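Protein Ta0487 (Thermoplasma acidophilum, PDB 3KBQ) is of unknown biological function but belongs to the CinA family, this chain being the part that holds its probable molybdopterin-binding domain. Local coordinates at residues 100-105 against 116-121; 48-53 against 84-89; 25-30 against 155-160. One frame throughout, in Å; residues are numbered along the deposited sequence.

Interaction 1: 100-105 against 116-121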
ATOM      1  N   ALA B 100     -33.106   4.928  -1.810  1.00 33.91           N
ATOM      2  CA  ALA B 100     -33.825   6.037  -1.167  1.00 35.88           C
ATOM      3  C   ALA B 100     -32.892   7.141  -0.599  1.00 35.90           C
ATOM      4  O   ALA B 100     -33.112   8.315  -0.865  1.00 37.06           O
ATOM      5  CB  ALA B 100     -34.774   5.508  -0.072  1.00 35.25           C
ATOM      6  N   MET B 101     -31.866   6.767   0.164  1.00 37.53           N
ATOM      7  CA  MET B 101     -30.860   7.744   0.652  1.00 38.58           C
ATOM      8  C   MET B 101     -30.398   8.613  -0.539  1.00 38.39           C
ATOM      9  O   MET B 101     -30.477   9.852  -0.512  1.00 37.69           O
ATOM     10  CB  MET B 101     -29.639   7.053   1.283  1.00 40.07           C
ATOM     11  CG  MET B 101     -29.907   5.865   2.288  1.00 44.88           C
ATOM     12  SD  MET B 101     -28.536   5.292   3.421  1.00 56.38           S
ATOM     13  CE  MET B 101     -27.124   5.016   2.375  1.00 49.87           C
ATOM     14  N   ILE B 102     -29.935   7.940  -1.599  1.00 37.49           N
ATOM     15  CA  ILE B 102     -29.347   8.614  -2.754  1.00 35.86           C
ATOM     16  C   ILE B 102     -30.262   9.608  -3.501  1.00 36.17           C
ATOM     17  O   ILE B 102     -29.845  10.748  -3.798  1.00 35.65           O
ATOM     18  CB  ILE B 102     -28.686   7.595  -3.708  1.00 36.02           C
ATOM     19  CG1 ILE B 102     -27.473   6.968  -2.984  1.00 33.87           C
ATOM     20  CG2 ILE B 102     -28.231   8.308  -5.010  1.00 33.22           C
ATOM     21  CD1 ILE B 102     -27.096   5.586  -3.416  1.00 34.19           C
ATOM     22  N   LYS B 103     -31.483   9.177  -3.812  1.00 36.16           N
ATOM     23  CA  LYS B 103     -32.482  10.026  -4.488  1.00 37.49           C
ATOM     24  C   LYS B 103     -32.814  11.285  -3.673  1.00 38.50           C
ATOM     25  O   LYS B 103     -32.970  12.373  -4.230  1.00 38.26           O
ATOM     26  CB  LYS B 103     -33.775   9.243  -4.738  1.00 36.53           C
ATOM     27  CG  LYS B 103     -33.702   8.300  -5.908  1.00 36.38           C
ATOM     28  CD  LYS B 103     -34.894   7.334  -5.920  1.00 35.29           C
ATOM     29  CE  LYS B 103     -34.840   6.474  -7.178  1.00 34.37           C
ATOM     30  NZ  LYS B 103     -35.907   5.435  -7.217  1.00 32.75           N
ATOM     31  N   LYS B 104     -32.916  11.105  -2.362  1.00 40.10           N
ATOM     32  CA  LYS B 104     -33.143  12.214  -1.447  1.00 43.03           C
ATOM     33  C   LYS B 104     -31.992  13.207  -1.555  1.00 44.30           C
ATOM     34  O   LYS B 104     -32.218  14.393  -1.689  1.00 44.87           O
ATOM     35  CB  LYS B 104     -33.276  11.692  -0.018  1.00 43.08           C
ATOM     36  CG  LYS B 104     -34.330  12.418   0.806  1.00 45.98           C
ATOM     37  CD  LYS B 104     -35.575  12.764  -0.051  1.00 48.85           C
ATOM     38  CE  LYS B 104     -36.807  13.065   0.786  1.00 49.80           C
ATOM     39  NZ  LYS B 104     -36.492  14.038   1.873  1.00 51.30           N
ATOM     40  N   LYS B 105     -30.759  12.712  -1.562  1.00 45.62           N
ATOM     41  CA  LYS B 105     -29.591  13.595  -1.660  1.00 47.27           C
ATOM     42  C   LYS B 105     -29.545  14.381  -2.959  1.00 47.47           C
ATOM     43  O   LYS B 105     -29.112  15.538  -2.986  1.00 47.76           O
ATOM     44  CB  LYS B 105     -28.300  12.807  -1.503  1.00 47.30           C
ATOM     45  CG  LYS B 105     -27.952  12.506  -0.062  1.00 49.45           C
ATOM     46  CD  LYS B 105     -26.736  11.621   0.016  1.00 50.50           C
ATOM     47  CE  LYS B 105     -26.295  11.398   1.458  1.00 53.09           C
ATOM     48  NZ  LYS B 105     -25.456  12.548   1.987  1.00 54.63           N
ATOM     49  N   LEU B 116     -27.117   5.675  -9.794  1.00 23.91           N
ATOM     50  CA  LEU B 116     -27.915   4.551  -9.393  1.00 26.29           C
ATOM     51  C   LEU B 116     -27.040   3.434  -8.858  1.00 26.91           C
ATOM     52  O   LEU B 116     -27.365   2.882  -7.800  1.00 26.53           O
ATOM     53  CB  LEU B 116     -28.737   4.000 -10.561  1.00 28.50           C
ATOM     54  CG  LEU B 116     -29.582   2.732 -10.313  1.00 31.39           C
ATOM     55  CD1 LEU B 116     -30.658   2.999  -9.239  1.00 32.68           C
ATOM     56  CD2 LEU B 116     -30.272   2.276 -11.619  1.00 34.07           C
ATOM     57  N   LYS B 117     -25.936   3.118  -9.565  1.00 26.65           N
ATOM     58  CA  LYS B 117     -25.114   1.945  -9.195  1.00 26.95           C
ATOM     59  C   LYS B 117     -24.542   2.061  -7.782  1.00 27.55           C
ATOM     60  O   LYS B 117     -24.166   1.037  -7.191  1.00 27.20           O
ATOM     61  CB  LYS B 117     -24.057   1.579 -10.258  1.00 27.31           C
ATOM     62  CG  LYS B 117     -22.791   2.431 -10.272  1.00 29.66           C
ATOM     63  CD  LYS B 117     -21.666   1.777  -9.433  1.00 32.54           C
ATOM     64  CE  LYS B 117     -20.782   2.822  -8.667  1.00 37.24           C
ATOM     65  NZ  LYS B 117     -20.702   4.184  -9.297  1.00 33.35           N
ATOM     66  N   MET B 118     -24.515   3.276  -7.215  1.00 26.90           N
ATOM     67  CA  MET B 118     -24.057   3.426  -5.814  1.00 28.30           C
ATOM     68  C   MET B 118     -24.961   2.728  -4.796  1.00 28.67           C
ATOM     69  O   MET B 118     -24.532   2.516  -3.651  1.00 28.97           O
ATOM     70  CB  MET B 118     -23.845   4.910  -5.380  1.00 28.16           C
ATOM     71  CG  MET B 118     -22.669   5.644  -6.019  1.00 25.33           C
ATOM     72  SD  MET B 118     -22.557   7.401  -5.515  1.00 20.55           S
ATOM     73  CE  MET B 118     -24.255   7.988  -5.618  1.00 21.17           C
ATOM     74  N   ALA B 119     -26.193   2.381  -5.183  1.00 30.31           N
ATOM     75  CA  ALA B 119     -27.074   1.595  -4.294  1.00 31.64           C
ATOM     76  C   ALA B 119     -26.933   0.082  -4.439  1.00 33.35           C
ATOM     77  O   ALA B 119     -27.625  -0.660  -3.742  1.00 33.51           O
ATOM     78  CB  ALA B 119     -28.558   2.014  -4.457  1.00 31.80           C
ATOM     79  N   LYS B 120     -26.081  -0.379  -5.367  1.00 35.09           N
ATOM     80  CA  LYS B 120     -25.908  -1.819  -5.650  1.00 36.20           C
ATOM     81  C   LYS B 120     -24.893  -2.374  -4.634  1.00 37.38           C
ATOM     82  O   LYS B 120     -23.783  -1.851  -4.492  1.00 38.12           O
ATOM     83  CB  LYS B 120     -25.471  -2.033  -7.113  1.00 37.19           C
ATOM     84  CG  LYS B 120     -26.559  -1.977  -8.199  1.00 36.73           C
ATOM     85  CD  LYS B 120     -27.235  -3.389  -8.403  1.00 42.45           C
ATOM     86  CE  LYS B 120     -27.649  -3.731  -9.890  1.00 44.65           C
ATOM     87  NZ  LYS B 120     -29.157  -3.798 -10.264  1.00 42.53           N
ATOM     88  N   ILE B 121     -25.285  -3.392  -3.878  1.00 37.36           N
ATOM     89  CA  ILE B 121     -24.532  -3.821  -2.687  1.00 37.71           C
ATOM     90  C   ILE B 121     -24.611  -5.352  -2.665  1.00 37.16           C
ATOM     91  O   ILE B 121     -25.625  -5.884  -3.106  1.00 36.19           O
ATOM     92  CB  ILE B 121     -25.219  -3.213  -1.444  1.00 37.64           C
ATOM     93  CG1 ILE B 121     -24.569  -1.894  -1.031  1.00 39.91           C
ATOM     94  CG2 ILE B 121     -25.226  -4.106  -0.249  1.00 41.18           C
ATOM     95  CD1 ILE B 121     -25.557  -1.048  -0.175  1.00 39.71           C
TER

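Interaction 2: 48-53 against 84-89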
ATOM      1  N   ASP B  48      -9.586  -1.117 -10.554  1.00 24.96           N
ATOM      2  CA  ASP B  48      -9.562  -2.287 -11.425  1.00 25.11           C
ATOM      3  C   ASP B  48     -10.140  -3.453 -10.627  1.00 24.64           C
ATOM      4  O   ASP B  48      -9.631  -3.732  -9.513  1.00 21.97           O
ATOM      5  CB  ASP B  48      -8.090  -2.592 -11.734  1.00 26.20           C
ATOM      6  CG  ASP B  48      -7.917  -3.852 -12.540  1.00 29.58           C
ATOM      7  OD1 ASP B  48      -7.511  -3.699 -13.701  1.00 32.20           O
ATOM      8  OD2 ASP B  48      -8.219  -4.979 -12.034  1.00 31.49           O
ATOM      9  N   LEU B  49     -11.155  -4.136 -11.183  1.00 23.08           N
ATOM     10  CA  LEU B  49     -11.899  -5.147 -10.397  1.00 23.86           C
ATOM     11  C   LEU B  49     -11.004  -6.207  -9.838  1.00 23.01           C
ATOM     12  O   LEU B  49     -11.108  -6.544  -8.677  1.00 23.66           O
ATOM     13  CB  LEU B  49     -13.034  -5.844 -11.207  1.00 23.34           C
ATOM     14  CG  LEU B  49     -14.174  -4.896 -11.590  1.00 24.16           C
ATOM     15  CD1 LEU B  49     -15.204  -5.601 -12.518  1.00 23.14           C
ATOM     16  CD2 LEU B  49     -14.861  -4.301 -10.371  1.00 23.71           C
ATOM     17  N   ASP B  50     -10.120  -6.736 -10.663  1.00 23.58           N
ATOM     18  CA  ASP B  50      -9.364  -7.901 -10.247  1.00 23.85           C
ATOM     19  C   ASP B  50      -8.322  -7.469  -9.207  1.00 23.07           C
ATOM     20  O   ASP B  50      -8.011  -8.237  -8.321  1.00 23.00           O
ATOM     21  CB  ASP B  50      -8.650  -8.552 -11.410  1.00 22.50           C
ATOM     22  CG  ASP B  50      -9.580  -9.332 -12.355  1.00 27.92           C
ATOM     23  OD1 ASP B  50     -10.774  -9.571 -12.041  1.00 26.54           O
ATOM     24  OD2 ASP B  50      -9.081  -9.726 -13.448  1.00 25.26           O
ATOM     25  N   GLU B  51      -7.781  -6.258  -9.341  1.00 22.55           N
ATOM     26  CA  GLU B  51      -6.744  -5.794  -8.422  1.00 22.87           C
ATOM     27  C   GLU B  51      -7.354  -5.505  -7.077  1.00 22.62           C
ATOM     28  O   GLU B  51      -6.751  -5.780  -6.025  1.00 21.49           O
ATOM     29  CB  GLU B  51      -6.082  -4.501  -8.945  1.00 23.36           C
ATOM     30  CG  GLU B  51      -5.272  -4.739 -10.230  1.00 27.28           C
ATOM     31  CD  GLU B  51      -4.021  -5.554  -9.949  1.00 29.86           C
ATOM     32  OE1 GLU B  51      -3.094  -5.024  -9.307  1.00 29.47           O
ATOM     33  OE2 GLU B  51      -3.979  -6.743 -10.340  1.00 31.42           O
ATOM     34  N   ILE B  52      -8.559  -4.948  -7.110  1.00 22.51           N
ATOM     35  CA  ILE B  52      -9.313  -4.658  -5.873  1.00 21.56           C
ATOM     36  C   ILE B  52      -9.656  -5.967  -5.166  1.00 22.00           C
ATOM     37  O   ILE B  52      -9.493  -6.081  -3.917  1.00 21.34           O
ATOM     38  CB  ILE B  52     -10.605  -3.810  -6.186  1.00 20.50           C
ATOM     39  CG1 ILE B  52     -10.252  -2.349  -6.534  1.00 20.59           C
ATOM     40  CG2 ILE B  52     -11.618  -3.845  -4.983  1.00 20.14           C
ATOM     41  CD1 ILE B  52     -11.278  -1.673  -7.467  1.00 22.01           C
ATOM     42  N   GLY B  53     -10.090  -6.960  -5.964  1.00 20.90           N
ATOM     43  CA  GLY B  53     -10.435  -8.264  -5.414  1.00 21.81           C
ATOM     44  C   GLY B  53      -9.216  -8.914  -4.728  1.00 22.48           C
ATOM     45  O   GLY B  53      -9.356  -9.533  -3.641  1.00 21.39           O
ATOM     46  N   PHE B  84     -15.099  -5.850  -4.482  1.00 22.07           N
ATOM     47  CA  PHE B  84     -15.320  -6.556  -3.227  1.00 23.63           C
ATOM     48  C   PHE B  84     -16.347  -7.690  -3.361  1.00 24.15           C
ATOM     49  O   PHE B  84     -16.067  -8.794  -2.927  1.00 23.89           O
ATOM     50  CB  PHE B  84     -15.770  -5.634  -2.101  1.00 23.96           C
ATOM     51  CG  PHE B  84     -16.074  -6.372  -0.830  1.00 24.90           C
ATOM     52  CD1 PHE B  84     -15.028  -6.898  -0.062  1.00 25.05           C
ATOM     53  CD2 PHE B  84     -17.386  -6.579  -0.416  1.00 25.86           C
ATOM     54  CE1 PHE B  84     -15.291  -7.621   1.133  1.00 25.41           C
ATOM     55  CE2 PHE B  84     -17.662  -7.310   0.786  1.00 24.25           C
ATOM     56  CZ  PHE B  84     -16.600  -7.809   1.552  1.00 23.18           C
ATOM     57  N   ALA B  85     -17.507  -7.416  -3.954  1.00 23.84           N
ATOM     58  CA  ALA B  85     -18.531  -8.467  -4.230  1.00 25.41           C
ATOM     59  C   ALA B  85     -17.979  -9.670  -4.987  1.00 26.18           C
ATOM     60  O   ALA B  85     -18.241 -10.830  -4.627  1.00 24.01           O
ATOM     61  CB  ALA B  85     -19.681  -7.892  -5.038  1.00 24.32           C
ATOM     62  N   LYS B  86     -17.222  -9.374  -6.041  1.00 26.26           N
ATOM     63  CA  LYS B  86     -16.677 -10.404  -6.918  1.00 28.52           C
ATOM     64  C   LYS B  86     -15.733 -11.244  -6.108  1.00 28.60           C
ATOM     65  O   LYS B  86     -15.729 -12.465  -6.179  1.00 27.37           O
ATOM     66  CB  LYS B  86     -15.910  -9.755  -8.076  1.00 29.45           C
ATOM     67  CG  LYS B  86     -15.366 -10.735  -9.082  1.00 32.65           C
ATOM     68  CD  LYS B  86     -14.361 -10.024 -10.025  1.00 39.86           C
ATOM     69  CE  LYS B  86     -14.083 -10.912 -11.217  1.00 43.95           C
ATOM     70  NZ  LYS B  86     -14.121 -10.074 -12.423  1.00 46.87           N
ATOM     71  N   CYS B  87     -14.931 -10.595  -5.285  1.00 29.09           N
ATOM     72  CA  CYS B  87     -13.929 -11.371  -4.614  1.00 29.16           C
ATOM     73  C   CYS B  87     -14.496 -12.246  -3.480  1.00 29.61           C
ATOM     74  O   CYS B  87     -13.869 -13.220  -3.114  1.00 29.20           O
ATOM     75  CB  CYS B  87     -12.774 -10.512  -4.181  1.00 29.25           C
ATOM     76  SG  CYS B  87     -13.013  -9.787  -2.543  1.00 35.79           S
ATOM     77  N   ILE B  88     -15.675 -11.931  -2.948  1.00 29.79           N
ATOM     78  CA  ILE B  88     -16.306 -12.847  -1.975  1.00 30.32           C
ATOM     79  C   ILE B  88     -17.347 -13.760  -2.637  1.00 30.82           C
ATOM     80  O   ILE B  88     -18.025 -14.552  -1.959  1.00 29.87           O
ATOM     81  CB  ILE B  88     -16.951 -12.140  -0.737  1.00 31.03           C
ATOM     82  CG1 ILE B  88     -17.997 -11.091  -1.166  1.00 30.59           C
ATOM     83  CG2 ILE B  88     -15.896 -11.491   0.141  1.00 30.53           C
ATOM     84  CD1 ILE B  88     -18.901 -10.637  -0.025  1.00 27.60           C
ATOM     85  N   GLY B  89     -17.487 -13.649  -3.954  1.00 30.66           N
ATOM     86  CA  GLY B  89     -18.386 -14.547  -4.662  1.00 31.13           C
ATOM     87  C   GLY B  89     -19.852 -14.178  -4.591  1.00 32.26           C
ATOM     88  O   GLY B  89     -20.720 -15.034  -4.786  1.00 31.08           O
TER

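Interaction 3: 25-30 against 155-160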
ATOM      1  N   ALA B  25      -4.651   6.673   4.222  1.00 22.40           N
ATOM      2  CA  ALA B  25      -4.053   5.486   4.838  1.00 23.30           C
ATOM      3  C   ALA B  25      -3.406   5.862   6.184  1.00 23.04           C
ATOM      4  O   ALA B  25      -3.455   5.093   7.133  1.00 23.81           O
ATOM      5  CB  ALA B  25      -3.020   4.801   3.872  1.00 24.16           C
ATOM      6  N   ALA B  26      -2.837   7.056   6.268  1.00 23.00           N
ATOM      7  CA  ALA B  26      -2.294   7.574   7.545  1.00 23.91           C
ATOM      8  C   ALA B  26      -3.385   7.746   8.564  1.00 23.21           C
ATOM      9  O   ALA B  26      -3.242   7.309   9.673  1.00 25.26           O
ATOM     10  CB  ALA B  26      -1.499   8.897   7.375  1.00 22.67           C
ATOM     11  N   PHE B  27      -4.464   8.409   8.191  1.00 24.32           N
ATOM     12  CA  PHE B  27      -5.561   8.631   9.133  1.00 24.48           C
ATOM     13  C   PHE B  27      -6.157   7.279   9.605  1.00 22.89           C
ATOM     14  O   PHE B  27      -6.380   7.078  10.799  1.00 23.49           O
ATOM     15  CB  PHE B  27      -6.653   9.500   8.506  1.00 23.90           C
ATOM     16  CG  PHE B  27      -7.848   9.726   9.426  1.00 28.09           C
ATOM     17  CD1 PHE B  27      -7.954  10.883  10.170  1.00 28.09           C
ATOM     18  CD2 PHE B  27      -8.874   8.788   9.520  1.00 30.78           C
ATOM     19  CE1 PHE B  27      -9.056  11.098  11.025  1.00 28.94           C
ATOM     20  CE2 PHE B  27      -9.971   9.015  10.372  1.00 30.97           C
ATOM     21  CZ  PHE B  27     -10.032  10.159  11.122  1.00 28.82           C
ATOM     22  N   ILE B  28      -6.351   6.342   8.679  1.00 22.07           N
ATOM     23  CA  ILE B  28      -6.920   5.025   9.050  1.00 21.70           C
ATOM     24  C   ILE B  28      -5.925   4.250   9.929  1.00 22.54           C
ATOM     25  O   ILE B  28      -6.299   3.672  10.958  1.00 22.60           O
ATOM     26  CB  ILE B  28      -7.331   4.210   7.778  1.00 21.10           C
ATOM     27  CG1 ILE B  28      -8.488   4.919   7.011  1.00 22.87           C
ATOM     28  CG2 ILE B  28      -7.689   2.711   8.149  1.00 21.46           C
ATOM     29  CD1 ILE B  28      -8.677   4.403   5.509  1.00 21.90           C
ATOM     30  N   GLY B  29      -4.647   4.258   9.540  1.00 23.21           N
ATOM     31  CA  GLY B  29      -3.614   3.591  10.327  1.00 22.42           C
ATOM     32  C   GLY B  29      -3.567   4.112  11.755  1.00 23.52           C
ATOM     33  O   GLY B  29      -3.476   3.328  12.706  1.00 22.71           O
ATOM     34  N   ASN B  30      -3.646   5.438  11.892  1.00 23.45           N
ATOM     35  CA  ASN B  30      -3.601   6.055  13.206  1.00 24.66           C
ATOM     36  C   ASN B  30      -4.877   5.744  14.010  1.00 24.40           C
ATOM     37  O   ASN B  30      -4.790   5.426  15.203  1.00 24.61           O
ATOM     38  CB  ASN B  30      -3.387   7.580  13.094  1.00 23.88           C
ATOM     39  CG  ASN B  30      -3.301   8.250  14.468  1.00 26.37           C
ATOM     40  OD1 ASN B  30      -2.392   7.986  15.251  1.00 26.37           O
ATOM     41  ND2 ASN B  30      -4.259   9.082  14.764  1.00 26.91           N
ATOM     42  N   LYS B 155     -12.765  14.037   3.986  1.00 28.05           N
ATOM     43  CA  LYS B 155     -13.756  14.504   4.944  1.00 28.88           C
ATOM     44  C   LYS B 155     -14.882  13.460   5.139  1.00 27.65           C
ATOM     45  O   LYS B 155     -15.368  13.234   6.253  1.00 27.08           O
ATOM     46  CB  LYS B 155     -14.292  15.859   4.493  1.00 29.42           C
ATOM     47  CG  LYS B 155     -15.318  16.467   5.405  1.00 32.10           C
ATOM     48  CD  LYS B 155     -15.859  17.726   4.736  1.00 36.06           C
ATOM     49  CE  LYS B 155     -16.741  18.502   5.695  1.00 41.22           C
ATOM     50  NZ  LYS B 155     -15.900  19.150   6.758  1.00 44.30           N
ATOM     51  N   GLU B 156     -15.271  12.792   4.058  1.00 27.19           N
ATOM     52  CA  GLU B 156     -16.311  11.765   4.132  1.00 26.44           C
ATOM     53  C   GLU B 156     -15.748  10.515   4.812  1.00 26.57           C
ATOM     54  O   GLU B 156     -16.409   9.901   5.659  1.00 25.34           O
ATOM     55  CB  GLU B 156     -16.796  11.415   2.718  1.00 26.13           C
ATOM     56  CG  GLU B 156     -17.381  12.613   1.987  1.00 28.26           C
ATOM     57  CD  GLU B 156     -17.813  12.258   0.552  1.00 33.05           C
ATOM     58  OE1 GLU B 156     -18.268  11.109   0.267  1.00 33.15           O
ATOM     59  OE2 GLU B 156     -17.686  13.146  -0.291  1.00 35.88           O
ATOM     60  N   MET B 157     -14.524  10.128   4.427  1.00 27.19           N
ATOM     61  CA  MET B 157     -13.921   8.883   4.915  1.00 26.60           C
ATOM     62  C   MET B 157     -13.862   9.022   6.443  1.00 27.99           C
ATOM     63  O   MET B 157     -14.354   8.134   7.167  1.00 27.77           O
ATOM     64  CB  MET B 157     -12.529   8.648   4.285  1.00 26.34           C
ATOM     65  CG  MET B 157     -11.721   7.396   4.810  1.00 28.41           C
ATOM     66  SD  MET B 157     -11.016   7.608   6.486  1.00 22.03           S
ATOM     67  CE  MET B 157      -9.769   8.843   6.077  1.00 28.29           C
ATOM     68  N   GLU B 158     -13.361  10.175   6.917  1.00 28.25           N
ATOM     69  CA  GLU B 158     -13.118  10.402   8.346  1.00 29.74           C
ATOM     70  C   GLU B 158     -14.421  10.491   9.140  1.00 30.43           C
ATOM     71  O   GLU B 158     -14.524   9.896  10.224  1.00 31.67           O
ATOM     72  CB  GLU B 158     -12.231  11.619   8.582  1.00 29.88           C
ATOM     73  CG  GLU B 158     -10.884  11.478   7.838  1.00 31.99           C
ATOM     74  CD  GLU B 158      -9.997  12.733   7.882  1.00 36.73           C
ATOM     75  OE1 GLU B 158     -10.350  13.704   8.560  1.00 34.67           O
ATOM     76  OE2 GLU B 158      -8.907  12.721   7.263  1.00 41.32           O
ATOM     77  N   ALA B 159     -15.426  11.144   8.558  1.00 29.49           N
ATOM     78  CA  ALA B 159     -16.739  11.217   9.178  1.00 29.68           C
ATOM     79  C   ALA B 159     -17.334   9.821   9.371  1.00 29.11           C
ATOM     80  O   ALA B 159     -17.791   9.491  10.449  1.00 29.90           O
ATOM     81  CB  ALA B 159     -17.679  12.093   8.372  1.00 28.64           C
ATOM     82  N   LEU B 160     -17.316   9.003   8.337  1.00 29.12           N
ATOM     83  CA  LEU B 160     -17.915   7.661   8.418  1.00 29.25           C
ATOM     84  C   LEU B 160     -17.126   6.704   9.343  1.00 29.60           C
ATOM     85  O   LEU B 160     -17.702   5.903  10.097  1.00 28.87           O
ATOM     86  CB  LEU B 160     -18.014   7.072   7.013  1.00 29.43           C
ATOM     87  CG  LEU B 160     -19.165   7.524   6.088  1.00 30.65           C
ATOM     88  CD1 LEU B 160     -18.748   7.321   4.676  1.00 33.13           C
ATOM     89  CD2 LEU B 160     -20.372   6.695   6.286  1.00 34.59           C
TER

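Interaction 1: 100-105 against 116-121
Ile102 meets Met118 and Ala119 in a small buried apolar contact. It lies in the probable molybdopterin-binding domain, beside the main sheet. Helix 96-106 packs here on the 3-10 turn 117-119, which leads into strand 120-121. That strand pairs antiparallel with 93-94, just ahead of the helix. Backbone hydrogen bonds join Ala119 with Asp95 and Ile121 with Arg93, so the two-stranded sheet ties the turn to the start of the helix.

The side chain of Ile102 does most of the work. Its CB points from the helix toward the turn and splits into two branches. Ile102 CG2 is the shorter one and meets Met118 CE at 4.0 Å. CG1 lies beside the backbone N (chi1 -66°) and carries the longer branch across to the turn. CD1, at its end, reaches the peptide link between Met118 and Ala119. Ile102 CD1 lies 3.8 Å from both Met118 C and Ala119 N. Both CB atoms of this link also touch the same methyl. Met118 CB is 3.9 Å from Ile102 CD1. Ala119 CB is 4.0 Å from Ile102 CD1.

Met118 runs on from CB at a slant to the isoleucine. A bend at its last torsion (chi3 -44°) turns CE back to the CG2 branch, so the two Ile102 methyls meet opposite ends of one methionine side chain. Met118 also packs on Tyr106, and Ile102 on Leu111, which extends the apolar patch. No hydrogen bond crosses between the segments. The peptide N under the isoleucine methyl is nevertheless satisfied within its own turn: Ala119 N donates to Leu116 O at 2.9 Å.

Interaction 2: 48-53 against 84-89
Lys86 leaves its helix with CG opposite the backbone N (chi1 -177°) and reaches across to Asp50. Its chain stays extended as far as CE, then bends at the last torsion (chi4 136°) to bring the ammonium to the carboxylate. Asp50 sets out away from the other segment. Its CG lies beside its own backbone N (chi1 -74°), and this brings OD1 back within range of the lysine.

Lys86 NZ and Asp50 OD1 are 3.4 Å apart. They form a salt bridge with a weak hydrogen bond. The methylene next to the charge comes along, with Lys86 CE 3.7 Å from Asp50 OD1. Both residues are exposed, so solvent probably screens this pair.

Deeper down, the backbones come close. Gly53 CA lies 3.5 Å from Cys87 CB. A CB on Gly53 would be tight against Cys87 CB. Cys87 CB also rests 3.6 Å from Gly53 O.

The contact joins the first turn of helix 49-62 to the end of helix 80-87, within an alpha/beta domain built round a mixed sheet. Asp48 is the N-cap of the first helix. Asp48 OD2 accepts from Glu51 N at 3.0 Å, the donor tilted out of the carboxylate plane, and more weakly from Asp50 N. The second helix ends in a Schellman motif, where Gly89 takes positive phi.

Ile52 CG2 lies 4.0 Å from Phe84 N on the buried side. The Phe84 ring stacks edge-to-face with Phe56 and touches strands 137-142 and 145-150. Glu51 faces elsewhere and makes a salt bridge to Arg41 of the second subunit.

Interaction 3: 25-30 against 155-160
Phe27 and Ile28 pack against Met157 and Glu158 in a contact between two nearly parallel helices on one face of the central sheet. The fold is a mixed-sheet alpha/beta domain. Helix 23-34 comes after strand 5-11 and the short helix 13-16, and leads to strand 38-45. Helix 154-163 follows strand 145-150. The segment axes approach to 10.9 Å, with their directions 12° apart.

The Phe27 ring carries much of the contact. Its CG lies opposite the backbone N (chi1 178°), which sends the ring across to the other helix. Glu158 lies over one face of it. The acidic side chain runs extended beyond CG, and its aliphatic part does the packing. Glu158 CG sits 3.5 Å from the Phe27 ring centroid, almost straight above it, in a CH-pi contact. The carboxylate continues over the same face, its plane only 6° from the ring plane. Glu158 OE2 is 3.6 Å from Phe27 CD1.

Met157 approaches the ring obliquely. Its chain bends twice, at chi2 and chi3, and puts Met157 CE 3.6 Å from Phe27 CD2. Met157 SD lies 4.9 Å from the Phe27 ring centroid, in a Met-aromatic contact. An alanine in place of Phe27 would remove the ring and is likely to open a gap beside Met157 CE, with the Glu158 side chain losing the surface it lies on.

Leu161 and Lys162 of helix 154-163 also touch the Phe27 side chain. On the buried side, Ile28 and Met157 both reach Ser69 of strand 65-69, so both side chains lie between the helices and the sheet. Here the sulfur packs on the isoleucine: Met157 SD lies 3.7 Å from Ile28 CG1.

In the fold
All three contacts lie in the probable molybdopterin-binding domain. Their centres are 21 to 22 Å apart, and none touches another. Interaction 3 joins residues far apart in the chain and closes a loop that holds the other two. Inside that loop, interaction 2 closes before interaction 1 opens. Interactions 2 and 3 lie on opposite sides of the chain's centre: helices 49-62 and 80-87 meet in one, helices 23-34 and 154-163 in the other. Both reach the central mixed sheet. Interaction 1 stands beside it, in the unit with the small sheet 93-94/120-121. Helices from early and late in the chain thus pack on one face and middle ones on the other, all within one domain.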